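PDB 3O6P: peptide ABC transporter, peptide-binding protein from Enterococcus faecalis, which probably binds peptides outside the cell for an ABC uptake system, this chain being a C-terminal piece of the longer protein. Local coordinates for residues 45-50 with 224-229; 105-110 with 135-140; 185-190 with 210-215. All blocks are in the same frame, centred on the assembly; numbering follows the deposited sequence. Where two conformers were deposited one is given.

Contact 1 of 3, residues 45-50 with 224-229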
ATOM      1  N   ASP A  45     -10.234  -1.208 -17.236  1.00 21.11           N
ATOM      2  CA  ASP A  45     -11.515  -1.695 -16.718  1.00 20.57           C
ATOM      3  C   ASP A  45     -12.190  -0.688 -15.810  1.00 20.89           C
ATOM      4  O   ASP A  45     -13.146  -1.032 -15.117  1.00 21.55           O
ATOM      5  CB  ASP A  45     -11.315  -3.017 -15.960  1.00 21.12           C
ATOM      6  CG  ASP A  45     -10.504  -2.842 -14.684  1.00 21.72           C
ATOM      7  OD1 ASP A  45      -9.986  -1.723 -14.426  1.00 20.42           O
ATOM      8  OD2 ASP A  45     -10.392  -3.827 -13.917  1.00 25.20           O
ATOM      9  N   GLY A  46     -11.720   0.553 -15.838  1.00 20.59           N
ATOM     10  CA  GLY A  46     -12.340   1.616 -15.042  1.00 20.72           C
ATOM     11  C   GLY A  46     -11.527   1.933 -13.801  1.00 19.65           C
ATOM     12  O   GLY A  46     -11.779   2.932 -13.115  1.00 21.11           O
ATOM     13  N   SER A  47     -10.536   1.090 -13.504  1.00 18.82           N
ATOM     14  CA  SER A  47      -9.605   1.388 -12.403  1.00 17.75           C
ATOM     15  C   SER A  47      -8.892   2.696 -12.708  1.00 17.17           C
ATOM     16  O   SER A  47      -8.630   3.014 -13.878  1.00 17.41           O
ATOM     17  CB  SER A  47      -8.559   0.276 -12.254  1.00 17.44           C
ATOM     18  OG  SER A  47      -9.203  -0.978 -12.064  1.00 19.96           O
ATOM     19  N   ILE A  48      -8.548   3.443 -11.659  1.00 16.33           N
ATOM     20  CA  ILE A  48      -7.793   4.700 -11.841  1.00 16.01           C
ATOM     21  C   ILE A  48      -6.550   4.712 -10.976  1.00 15.03           C
ATOM     22  O   ILE A  48      -6.427   3.919 -10.031  1.00 14.32           O
ATOM     23  CB  ILE A  48      -8.663   5.962 -11.530  1.00 16.82           C
ATOM     24  CG1 ILE A  48      -9.071   6.006 -10.059  1.00 16.74           C
ATOM     25  CG2 ILE A  48      -9.878   6.000 -12.435  1.00 18.35           C
ATOM     26  CD1 ILE A  48      -9.741   7.318  -9.634  1.00 21.52           C
ATOM     27  N   GLU A  49      -5.604   5.584 -11.313  1.00 14.59           N
ATOM     28  CA  GLU A  49      -4.421   5.755 -10.463  1.00 14.55           C
ATOM     29  C   GLU A  49      -4.810   6.026  -9.007  1.00 13.98           C
ATOM     30  O   GLU A  49      -5.803   6.724  -8.757  1.00 14.91           O
ATOM     31  CB  GLU A  49      -3.557   6.887 -10.973  1.00 15.44           C
ATOM     32  CG  GLU A  49      -2.897   6.553 -12.281  1.00 18.07           C
ATOM     33  CD  GLU A  49      -2.165   7.744 -12.855  1.00 22.38           C
ATOM     34  OE1 GLU A  49      -1.180   8.189 -12.255  1.00 25.78           O
ATOM     35  OE2 GLU A  49      -2.581   8.247 -13.908  1.00 27.27           O
ATOM     36  N   PRO A  50      -4.048   5.460  -8.051  1.00 13.22           N
ATOM     37  CA  PRO A  50      -4.407   5.675  -6.640  1.00 13.46           C
ATOM     38  C   PRO A  50      -3.796   6.998  -6.145  1.00 13.42           C
ATOM     39  O   PRO A  50      -2.590   7.233  -6.341  1.00 14.74           O
ATOM     40  CB  PRO A  50      -3.735   4.488  -5.942  1.00 12.95           C
ATOM     41  CG  PRO A  50      -2.457   4.234  -6.781  1.00 13.50           C
ATOM     42  CD  PRO A  50      -2.817   4.658  -8.218  1.00 13.18           C
ATOM     43  N   PRO A 224      -0.063   1.135  -2.562  1.00 11.28           N
ATOM     44  CA  PRO A 224      -1.331   1.146  -3.343  1.00 11.22           C
ATOM     45  C   PRO A 224      -1.055   1.028  -4.830  1.00 11.83           C
ATOM     46  O   PRO A 224      -0.085   1.605  -5.322  1.00 12.11           O
ATOM     47  CB  PRO A 224      -1.949   2.517  -2.996  1.00 12.43           C
ATOM     48  CG  PRO A 224      -1.314   2.885  -1.652  1.00 12.58           C
ATOM     49  CD  PRO A 224       0.127   2.402  -1.820  1.00 11.63           C
ATOM     50  N   LEU A 225      -1.881   0.234  -5.511  1.00 10.86           N
ATOM     51  CA  LEU A 225      -1.708  -0.017  -6.939  1.00 10.77           C
ATOM     52  C   LEU A 225      -2.733   0.739  -7.787  1.00 11.30           C
ATOM     53  O   LEU A 225      -2.374   1.328  -8.814  1.00 11.57           O
ATOM     54  CB  LEU A 225      -1.770  -1.523  -7.223  1.00 10.35           C
ATOM     55  CG  LEU A 225      -0.690  -2.359  -6.530  1.00 11.00           C
ATOM     56  CD1 LEU A 225      -0.965  -3.825  -6.867  1.00 12.84           C
ATOM     57  CD2 LEU A 225       0.708  -1.921  -7.027  1.00 12.76           C
ATOM     58  N   PHE A 226      -4.002   0.721  -7.371  1.00 11.26           N
ATOM     59  CA  PHE A 226      -5.035   1.451  -8.089  1.00 12.44           C
ATOM     60  C   PHE A 226      -6.280   1.567  -7.231  1.00 13.55           C
ATOM     61  O   PHE A 226      -6.403   0.888  -6.204  1.00 13.20           O
ATOM     62  CB  PHE A 226      -5.371   0.786  -9.452  1.00 12.66           C
ATOM     63  CG  PHE A 226      -5.858  -0.656  -9.354  1.00 14.05           C
ATOM     64  CD1 PHE A 226      -7.214  -0.929  -9.133  1.00 13.96           C
ATOM     65  CD2 PHE A 226      -4.980  -1.733  -9.536  1.00 14.50           C
ATOM     66  CE1 PHE A 226      -7.708  -2.269  -9.058  1.00 16.35           C
ATOM     67  CE2 PHE A 226      -5.444  -3.074  -9.470  1.00 14.13           C
ATOM     68  CZ  PHE A 226      -6.823  -3.341  -9.227  1.00 16.91           C
ATOM     69  N   GLN A 227      -7.191   2.441  -7.651  1.00 15.29           N
ATOM     70  CA  GLN A 227      -8.518   2.568  -7.032  1.00 17.44           C
ATOM     71  C   GLN A 227      -9.584   2.142  -8.051  1.00 19.38           C
ATOM     72  O   GLN A 227      -9.434   2.362  -9.251  1.00 18.23           O
ATOM     73  CB  GLN A 227      -8.737   4.020  -6.589  1.00 17.50           C
ATOM     74  CG  GLN A 227     -10.181   4.343  -6.177  1.00 18.33           C
ATOM     75  CD  GLN A 227     -10.364   5.803  -5.830  1.00 19.53           C
ATOM     76  OE1 GLN A 227      -9.414   6.496  -5.414  1.00 19.48           O
ATOM     77  NE2 GLN A 227     -11.593   6.289  -5.996  1.00 21.94           N
ATOM     78  N   LYS A 228     -10.650   1.514  -7.575  1.00 22.12           N
ATOM     79  CA  LYS A 228     -11.754   1.156  -8.461  1.00 26.78           C
ATOM     80  C   LYS A 228     -12.994   1.505  -7.666  1.00 30.42           C
ATOM     81  O   LYS A 228     -13.261   0.889  -6.630  1.00 30.47           O
ATOM     82  CB  LYS A 228     -11.682  -0.334  -8.837  1.00 26.40           C
ATOM     83  CG  LYS A 228     -12.571  -0.735 -10.043  1.00 29.81           C
ATOM     84  CD  LYS A 228     -12.150  -2.096 -10.605  1.00 32.95           C
ATOM     85  CE  LYS A 228     -12.884  -2.468 -11.897  1.00 35.60           C
ATOM     86  NZ  LYS A 228     -14.329  -2.262 -11.759  1.00 37.56           N
ATOM     87  N   SER A 229     -13.722   2.522  -8.134  1.00 34.66           N
ATOM     88  CA  SER A 229     -14.751   3.197  -7.304  1.00 38.51           C
ATOM     89  C   SER A 229     -16.144   3.140  -7.876  1.00 39.68           C
ATOM     90  O   SER A 229     -16.314   3.069  -9.087  1.00 41.34           O
ATOM     91  CB  SER A 229     -14.347   4.662  -7.002  1.00 39.53           C
ATOM     92  OG  SER A 229     -13.465   5.184  -7.993  1.00 40.73           O
TER
HETATM   93  O   HOH W   1     -12.967   3.393 -10.693  1.00 40.99           O
HETATM   94  O   HOH W   2      -7.374   7.662  -6.610  1.00 19.36           O
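Ile48 and Gln227 make a single antiparallel hydrogen-bonded pair that ties an irregular loop to the edge of strand 223-228. Ile48 N donates to Gln227 O at 2.8 Å and Gln227 N donates to Ile48 O at 2.9 Å, both nearly straight. A water extends the link by donating to Gly46 O and accepting from Ser229 N.

The polar side chains chiefly shape the loop. Asp45 OD1 accepts from Ser47 N, closing an Asx turn, and also from Ser47 OG at 2.6 Å; the hydroxyl arrives on the syn side of the carboxylate, near its plane, and the amide on the anti side, well out of it. Gly46, between Asp45 and Ser47, has a phi of 103°, at which a CB would collide with the carbonyl O of Asp45, so glycine suits the turn. The tethered Ser47 OG lies 3.5 Å from Phe226 CD1. Lys228 crosses Asp45 obliquely, its CE 3.5 Å from Asp45 OD2, but the bend at chi4 (-48°) leaves NZ 4.8 Å from that oxygen, too far for a salt bridge, though the opposite charges may still attract weakly.

Apolar contact is carried mainly by Pro50, whose CB meets Pro224 CB at 4.0 Å, while Ile48 lies alongside the extended chain of Gln227, whose OE1 accepts from Ala56 N. Pro50 CD also rests 3.4 Å from Leu225 O, a buried carbonyl oxygen with no polar partner, and proline has no N-H to give it.

Around this seam, Ile76 touches both Pro50 and Pro224, and Val39 and Leu43 of helix 35-43 pack on Phe226. The loop occupies one edge of the strand; the other edge pairs with strand 5-11, where Leu225 and Phe226 both face Gln7 in a classic beta bulge.

Contact 2 of 3, residues 105-110 with 135-140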
ATOM      1  N   SER A 105      -0.590 -13.562  -4.996  0.50 13.55           N
ATOM      2  CA  SER A 105      -1.749 -12.863  -5.541  0.50 13.71           C
ATOM      3  C   SER A 105      -2.905 -13.807  -5.779  0.50 13.86           C
ATOM      4  O   SER A 105      -2.785 -15.028  -5.618  0.50 14.10           O
ATOM      5  CB  SER A 105      -1.401 -12.170  -6.865  0.50 14.43           C
ATOM      6  OG  SER A 105      -1.288 -13.118  -7.923  0.50 14.34           O
ATOM      7  N   SER A 106      -4.025 -13.218  -6.173  1.00 14.17           N
ATOM      8  CA  SER A 106      -5.159 -13.964  -6.687  1.00 15.36           C
ATOM      9  C   SER A 106      -4.752 -14.584  -8.021  1.00 15.89           C
ATOM     10  O   SER A 106      -3.901 -14.034  -8.744  1.00 16.61           O
ATOM     11  CB  SER A 106      -6.338 -13.021  -6.902  1.00 16.32           C
ATOM     12  OG  SER A 106      -7.417 -13.687  -7.519  1.00 16.93           O
ATOM     13  N   ASP A 107      -5.368 -15.716  -8.342  1.00 16.51           N
ATOM     14  CA  ASP A 107      -5.236 -16.339  -9.655  1.00 18.38           C
ATOM     15  C   ASP A 107      -6.346 -15.890 -10.632  1.00 18.94           C
ATOM     16  O   ASP A 107      -6.469 -16.446 -11.727  1.00 20.36           O
ATOM     17  CB  ASP A 107      -5.145 -17.878  -9.542  1.00 18.11           C
ATOM     18  CG  ASP A 107      -6.388 -18.534  -8.914  1.00 20.13           C
ATOM     19  OD1 ASP A 107      -6.398 -19.790  -8.872  1.00 22.86           O
ATOM     20  OD2 ASP A 107      -7.334 -17.852  -8.452  1.00 22.05           O
ATOM     21  N   ALA A 108      -7.132 -14.883 -10.237  1.00 19.60           N
ATOM     22  CA  ALA A 108      -8.135 -14.279 -11.118  1.00 20.96           C
ATOM     23  C   ALA A 108      -7.433 -13.726 -12.361  1.00 22.22           C
ATOM     24  O   ALA A 108      -6.239 -13.364 -12.321  1.00 21.80           O
ATOM     25  CB  ALA A 108      -8.902 -13.163 -10.374  1.00 21.62           C
ATOM     26  N   ASP A 109      -8.149 -13.665 -13.477  1.00 23.57           N
ATOM     27  CA  ASP A 109      -7.522 -13.152 -14.705  1.00 25.23           C
ATOM     28  C   ASP A 109      -6.928 -11.745 -14.610  1.00 25.31           C
ATOM     29  O   ASP A 109      -5.770 -11.559 -14.972  1.00 25.12           O
ATOM     30  CB  ASP A 109      -8.456 -13.292 -15.892  1.00 27.38           C
ATOM     31  CG  ASP A 109      -8.144 -14.528 -16.710  1.00 31.37           C
ATOM     32  OD1 ASP A 109      -8.003 -14.394 -17.948  1.00 38.20           O
ATOM     33  OD2 ASP A 109      -7.999 -15.621 -16.114  1.00 34.09           O
ATOM     34  N   SER A 110      -7.682 -10.761 -14.117  1.00 25.08           N
ATOM     35  CA  SER A 110      -7.096  -9.419 -13.990  1.00 24.53           C
ATOM     36  C   SER A 110      -5.986  -9.366 -12.945  1.00 23.85           C
ATOM     37  O   SER A 110      -5.076  -8.568 -13.061  1.00 23.27           O
ATOM     38  CB  SER A 110      -8.148  -8.364 -13.682  1.00 25.76           C
ATOM     39  OG  SER A 110      -8.768  -8.651 -12.461  1.00 27.06           O
ATOM     40  N   PRO A 135       0.337 -16.915  -7.973  1.00 18.18           N
ATOM     41  CA  PRO A 135      -1.130 -16.764  -8.024  1.00 17.77           C
ATOM     42  C   PRO A 135      -1.816 -18.005  -7.453  1.00 17.70           C
ATOM     43  O   PRO A 135      -1.492 -19.136  -7.845  1.00 17.85           O
ATOM     44  CB  PRO A 135      -1.430 -16.577  -9.525  1.00 18.21           C
ATOM     45  CG  PRO A 135      -0.088 -16.310 -10.166  1.00 19.69           C
ATOM     46  CD  PRO A 135       0.916 -17.067  -9.319  1.00 18.78           C
ATOM     47  N   VAL A 136      -2.745 -17.785  -6.524  1.00 16.26           N
ATOM     48  CA  VAL A 136      -3.387 -18.869  -5.780  1.00 16.47           C
ATOM     49  C   VAL A 136      -4.851 -18.540  -5.527  1.00 16.02           C
ATOM     50  O   VAL A 136      -5.256 -17.379  -5.589  1.00 15.17           O
ATOM     51  CB  VAL A 136      -2.706 -19.109  -4.386  1.00 16.69           C
ATOM     52  CG1 VAL A 136      -1.245 -19.542  -4.515  1.00 18.31           C
ATOM     53  CG2 VAL A 136      -2.809 -17.863  -3.511  1.00 16.70           C
ATOM     54  N   PRO A 137      -5.653 -19.551  -5.195  1.00 15.79           N
ATOM     55  CA  PRO A 137      -7.055 -19.312  -4.845  1.00 15.53           C
ATOM     56  C   PRO A 137      -7.226 -18.558  -3.518  1.00 15.23           C
ATOM     57  O   PRO A 137      -6.322 -18.488  -2.703  1.00 15.02           O
ATOM     58  CB  PRO A 137      -7.638 -20.720  -4.723  1.00 15.73           C
ATOM     59  CG  PRO A 137      -6.711 -21.589  -5.442  1.00 16.97           C
ATOM     60  CD  PRO A 137      -5.351 -20.989  -5.301  1.00 16.14           C
ATOM     61  N   PHE A 138      -8.409 -18.015  -3.322  1.00 14.65           N
ATOM     62  CA  PHE A 138      -8.698 -17.162  -2.178  1.00 14.33           C
ATOM     63  C   PHE A 138      -8.324 -17.753  -0.811  1.00 14.52           C
ATOM     64  O   PHE A 138      -7.652 -17.080  -0.016  1.00 14.46           O
ATOM     65  CB  PHE A 138     -10.178 -16.788  -2.195  1.00 14.47           C
ATOM     66  CG  PHE A 138     -10.566 -15.856  -1.101  1.00 15.95           C
ATOM     67  CD1 PHE A 138     -10.304 -14.500  -1.234  1.00 17.53           C
ATOM     68  CD2 PHE A 138     -11.214 -16.322   0.052  1.00 17.10           C
ATOM     69  CE1 PHE A 138     -10.664 -13.603  -0.245  1.00 18.69           C
ATOM     70  CE2 PHE A 138     -11.553 -15.430   1.075  1.00 18.23           C
ATOM     71  CZ  PHE A 138     -11.281 -14.072   0.920  1.00 17.14           C
ATOM     72  N   SER A 139      -8.760 -18.970  -0.510  1.00 14.74           N
ATOM     73  CA  SER A 139      -8.504 -19.478   0.843  1.00 15.31           C
ATOM     74  C   SER A 139      -7.017 -19.657   1.101  1.00 15.46           C
ATOM     75  O   SER A 139      -6.564 -19.467   2.211  1.00 15.92           O
ATOM     76  CB  SER A 139      -9.285 -20.748   1.147  1.00 16.53           C
ATOM     77  OG  SER A 139      -8.819 -21.762   0.313  1.00 19.91           O
ATOM     78  N   VAL A 140      -6.257 -20.008   0.074  1.00 15.07           N
ATOM     79  CA  VAL A 140      -4.798 -20.095   0.204  1.00 15.09           C
ATOM     80  C   VAL A 140      -4.157 -18.726   0.411  1.00 15.03           C
ATOM     81  O   VAL A 140      -3.269 -18.561   1.275  1.00 14.93           O
ATOM     82  CB  VAL A 140      -4.175 -20.842  -1.001  1.00 14.49           C
ATOM     83  CG1 VAL A 140      -2.617 -20.761  -0.977  1.00 15.74           C
ATOM     84  CG2 VAL A 140      -4.690 -22.300  -1.028  1.00 18.21           C
TER
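Asp107 sets its side chain against the backbone that runs from Pro135 to Pro137. Its CB meets Pro135 CB at 3.9 Å, and chi1 of 61° places CG between its own backbone N and carbonyl carbon, 3.7 Å from Val136 O. Asp107 OD1 lies 3.9 Å from Pro137 CG, a van der Waals contact. The backbone adds a weak, bent bond from Asp107 N to Val136 O at 3.2 Å.

Ser105 contributes mostly through its main chain: its O accepts from Val136 N at 2.9 Å and also takes a CH...O contact from Pro135 CA at 3.4 Å. Here strands 99-106 and 129-136, the parallel strands of a beta-alpha-beta unit joined by helix 109-125, come toward their C-terminal ends.

Pro135 suits this register, because Ser105 bonds to the residues before and after it, Ser134 and Val136, and requires no N-H from the proline. Its CB also lies 3.6 Å from Ser106 O. Just beyond, both strands give way to helices: Ser106 OG accepts from Ala108 N in an ST turn leading to helix 109-125, and Pro137 takes the N-cap position before helix 138-147.

Contact 3 of 3, residues 185-190 with 210-215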
ATOM      1  N   ALA A 185       4.722   3.810  14.928  1.00 16.08           N
ATOM      2  CA  ALA A 185       4.161   4.360  16.169  1.00 17.36           C
ATOM      3  C   ALA A 185       3.304   5.618  15.954  1.00 17.65           C
ATOM      4  O   ALA A 185       2.254   5.778  16.613  1.00 18.43           O
ATOM      5  CB  ALA A 185       5.264   4.603  17.207  1.00 17.81           C
ATOM      6  N   GLU A 186       3.721   6.505  15.059  0.50 17.64           N
ATOM      7  CA  GLU A 186       2.911   7.694  14.770  0.50 17.01           C
ATOM      8  C   GLU A 186       1.640   7.349  14.025  0.50 16.58           C
ATOM      9  O   GLU A 186       0.573   7.915  14.303  0.50 16.52           O
ATOM     10  CB  GLU A 186       3.721   8.748  14.025  0.50 17.81           C
ATOM     11  CG  GLU A 186       4.572   9.548  14.978  0.50 20.06           C
ATOM     12  CD  GLU A 186       3.740  10.139  16.094  0.50 22.27           C
ATOM     13  OE1 GLU A 186       3.923   9.735  17.264  0.50 24.68           O
ATOM     14  OE2 GLU A 186       2.892  10.998  15.805  0.50 23.22           O
ATOM     15  N   PHE A 187       1.735   6.399  13.096  1.00 15.46           N
ATOM     16  CA  PHE A 187       0.525   5.950  12.423  1.00 14.67           C
ATOM     17  C   PHE A 187      -0.483   5.429  13.449  1.00 14.92           C
ATOM     18  O   PHE A 187      -1.670   5.858  13.447  1.00 15.04           O
ATOM     19  CB  PHE A 187       0.809   4.883  11.379  1.00 14.12           C
ATOM     20  CG  PHE A 187      -0.423   4.479  10.607  1.00 13.01           C
ATOM     21  CD1 PHE A 187      -0.849   5.240   9.499  1.00 12.82           C
ATOM     22  CD2 PHE A 187      -1.167   3.361  10.995  1.00 15.13           C
ATOM     23  CE1 PHE A 187      -1.967   4.893   8.780  1.00 11.59           C
ATOM     24  CE2 PHE A 187      -2.319   2.994  10.281  1.00 15.19           C
ATOM     25  CZ  PHE A 187      -2.732   3.763   9.174  1.00 13.09           C
ATOM     26  N   ASP A 188      -0.011   4.547  14.345  1.00 15.05           N
ATOM     27  CA  ASP A 188      -0.893   3.997  15.381  1.00 15.56           C
ATOM     28  C   ASP A 188      -1.528   5.125  16.200  1.00 16.44           C
ATOM     29  O   ASP A 188      -2.746   5.094  16.499  1.00 17.37           O
ATOM     30  CB  ASP A 188      -0.124   3.095  16.352  1.00 15.97           C
ATOM     31  CG  ASP A 188       0.017   1.653  15.869  1.00 17.06           C
ATOM     32  OD1 ASP A 188      -0.266   1.332  14.689  1.00 18.08           O
ATOM     33  OD2 ASP A 188       0.447   0.836  16.703  1.00 20.69           O
ATOM     34  N   LYS A 189      -0.707   6.110  16.570  1.00 16.55           N
ATOM     35  CA  LYS A 189      -1.157   7.233  17.378  1.00 17.52           C
ATOM     36  C   LYS A 189      -2.319   7.929  16.692  1.00 17.31           C
ATOM     37  O   LYS A 189      -3.356   8.147  17.297  1.00 18.52           O
ATOM     38  CB  LYS A 189      -0.014   8.232  17.625  1.00 17.35           C
ATOM     39  CG  LYS A 189      -0.376   9.363  18.597  1.00 19.57           C
ATOM     40  CD  LYS A 189       0.666  10.448  18.589  1.00 22.95           C
ATOM     41  CE  LYS A 189       0.413  11.418  17.444  1.00 25.36           C
ATOM     42  NZ  LYS A 189       1.396  12.532  17.449  1.00 27.13           N
ATOM     43  N   PHE A 190      -2.148   8.267  15.419  1.00 17.00           N
ATOM     44  CA  PHE A 190      -3.183   9.001  14.691  1.00 17.02           C
ATOM     45  C   PHE A 190      -4.457   8.158  14.479  1.00 17.61           C
ATOM     46  O   PHE A 190      -5.578   8.650  14.719  1.00 17.62           O
ATOM     47  CB  PHE A 190      -2.637   9.495  13.338  1.00 16.49           C
ATOM     48  CG  PHE A 190      -1.563  10.559  13.444  1.00 16.47           C
ATOM     49  CD1 PHE A 190      -1.770  11.732  14.169  1.00 18.05           C
ATOM     50  CD2 PHE A 190      -0.364  10.412  12.729  1.00 15.69           C
ATOM     51  CE1 PHE A 190      -0.753  12.738  14.217  1.00 18.78           C
ATOM     52  CE2 PHE A 190       0.647  11.396  12.769  1.00 18.19           C
ATOM     53  CZ  PHE A 190       0.447  12.559  13.524  1.00 18.34           C
ATOM     54  N   LEU A 210      -6.302  12.388   8.434  1.00 14.81           N
ATOM     55  CA  LEU A 210      -5.384  12.953   7.418  1.00 13.97           C
ATOM     56  C   LEU A 210      -3.920  12.679   7.762  1.00 13.89           C
ATOM     57  O   LEU A 210      -3.124  12.295   6.892  1.00 13.35           O
ATOM     58  CB  LEU A 210      -5.577  14.464   7.287  1.00 14.97           C
ATOM     59  CG  LEU A 210      -6.813  14.928   6.526  1.00 15.81           C
ATOM     60  CD1 LEU A 210      -6.894  16.446   6.683  1.00 17.40           C
ATOM     61  CD2 LEU A 210      -6.696  14.553   5.059  1.00 16.43           C
ATOM     62  N   ASN A 211      -3.568  12.885   9.031  1.00 13.48           N
ATOM     63  CA  ASN A 211      -2.225  12.598   9.481  1.00 13.47           C
ATOM     64  C   ASN A 211      -1.846  11.122   9.371  1.00 13.38           C
ATOM     65  O   ASN A 211      -0.690  10.807   9.022  1.00 12.90           O
ATOM     66  CB  ASN A 211      -1.986  13.148  10.894  1.00 14.28           C
ATOM     67  CG  ASN A 211      -1.691  14.632  10.888  1.00 16.78           C
ATOM     68  OD1 ASN A 211      -0.940  15.112  10.042  1.00 19.88           O
ATOM     69  ND2 ASN A 211      -2.275  15.370  11.846  1.00 18.53           N
ATOM     70  N   ALA A 212      -2.812  10.239   9.636  1.00 13.11           N
ATOM     71  CA  ALA A 212      -2.599   8.798   9.444  1.00 12.29           C
ATOM     72  C   ALA A 212      -2.293   8.485   7.984  1.00 12.52           C
ATOM     73  O   ALA A 212      -1.287   7.824   7.669  1.00 12.35           O
ATOM     74  CB  ALA A 212      -3.800   7.990   9.920  1.00 13.24           C
ATOM     75  N   GLU A 213      -3.136   8.985   7.078  1.00 11.51           N
ATOM     76  CA  GLU A 213      -2.890   8.769   5.630  1.00 11.26           C
ATOM     77  C   GLU A 213      -1.504   9.284   5.247  1.00 11.01           C
ATOM     78  O   GLU A 213      -0.758   8.596   4.567  1.00 10.74           O
ATOM     79  CB  GLU A 213      -3.977   9.489   4.800  1.00 12.23           C
ATOM     80  CG  GLU A 213      -3.705   9.584   3.284  1.00 12.22           C
ATOM     81  CD  GLU A 213      -4.085   8.349   2.454  1.00 13.42           C
ATOM     82  OE1 GLU A 213      -4.780   7.433   2.943  1.00 14.03           O
ATOM     83  OE2 GLU A 213      -3.691   8.320   1.265  1.00 14.57           O
ATOM     84  N   LYS A 214      -1.174  10.505   5.647  1.00 10.70           N
ATOM     85  CA  LYS A 214       0.123  11.098   5.259  1.00 11.25           C
ATOM     86  C   LYS A 214       1.275  10.321   5.879  1.00 11.72           C
ATOM     87  O   LYS A 214       2.374  10.271   5.315  1.00 12.87           O
ATOM     88  CB  LYS A 214       0.203  12.577   5.624  1.00 12.17           C
ATOM     89  CG  LYS A 214      -0.789  13.433   4.824  1.00 12.82           C
ATOM     90  CD  LYS A 214      -0.551  14.910   4.940  1.00 20.81           C
ATOM     91  CE  LYS A 214      -1.009  15.504   6.201  1.00 20.63           C
ATOM     92  NZ  LYS A 214      -0.853  17.029   6.091  1.00 22.52           N
ATOM     93  N   THR A 215       1.041   9.713   7.043  1.00 10.60           N
ATOM     94  CA  THR A 215       2.132   8.959   7.685  1.00 11.58           C
ATOM     95  C   THR A 215       2.438   7.659   6.926  1.00 10.98           C
ATOM     96  O   THR A 215       3.588   7.393   6.581  1.00 12.24           O
ATOM     97  CB  THR A 215       1.786   8.639   9.140  1.00 11.26           C
ATOM     98  OG1 THR A 215       1.611   9.879   9.857  1.00 13.41           O
ATOM     99  CG2 THR A 215       2.916   7.828   9.806  1.00 13.34           C
TER
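Phe187 and Phe190 meet Asn211, Ala212 and Thr215 across a helical hairpin built from two successive helices, 185-195 and 202-218. Asn211 CB stands over the centre of the Phe190 ring, 3.4 Å from its centroid and only 3° off the normal, a textbook CH-pi contact. Thr215 approaches the same ring differently: its OG1 lies at the edge, near the ring plane, 3.4 Å from Phe190 CE2.

That hydroxyl is already engaged, since Thr215 OG1 donates to Asn211 O at 2.6 Å, one turn back in its own helix. Asn211 O is also bonded by Thr215 N, and the two donors reach it from opposite faces of its carbonyl plane. The bond fits a chi1 of -61°, which sets OG1 beside the backbone N; the methyl then lies anti to that N, with Thr215 CG2 3.9 Å from Phe187 CB. Threonine thus serves both aromatic residues, offering oxygen to one and methyl to the other.

The helices run nearly antiparallel, with segment directions 158° apart and axes approaching to 8.5 Å. Such close packing is eased by the small Ala212, whose CB touches Phe187 CE1 at 3.8 Å and Phe190 CB at 3.9 Å. Phe187 presents its edge to the backbone: CD1 lies 3.2 Å from Ala212 O, with that oxygen in the ring plane, where the slightly positive ring hydrogens would probably favour it. Phe171 and Ile216 also touch the Phe187 side chain, and Leu168 of helix 165-168 packs on Ala212.

Contacts 1 and 2 lie at different places on one mixed five-stranded sheet, their centres about 19 Å apart and their nearest atoms about 5 Å apart without touching: contact 1 involves the outermost strand 223-228, contact 2 the outermost strand at the other side, 129-136. Contact 3 is purely helical and stands about 31 Å from contact 2, centre to centre, across the middle of the chain. It is nonetheless linked to contact 1, since helix 202-218 leads directly into strand 223-228; their centres are about 23 Å apart. The bound sodium ion, held by Gln123, Leu126 and Val129, sits where helix 109-125 gives way to strand 129-136, whereas contact 2 lies at that strand's far end.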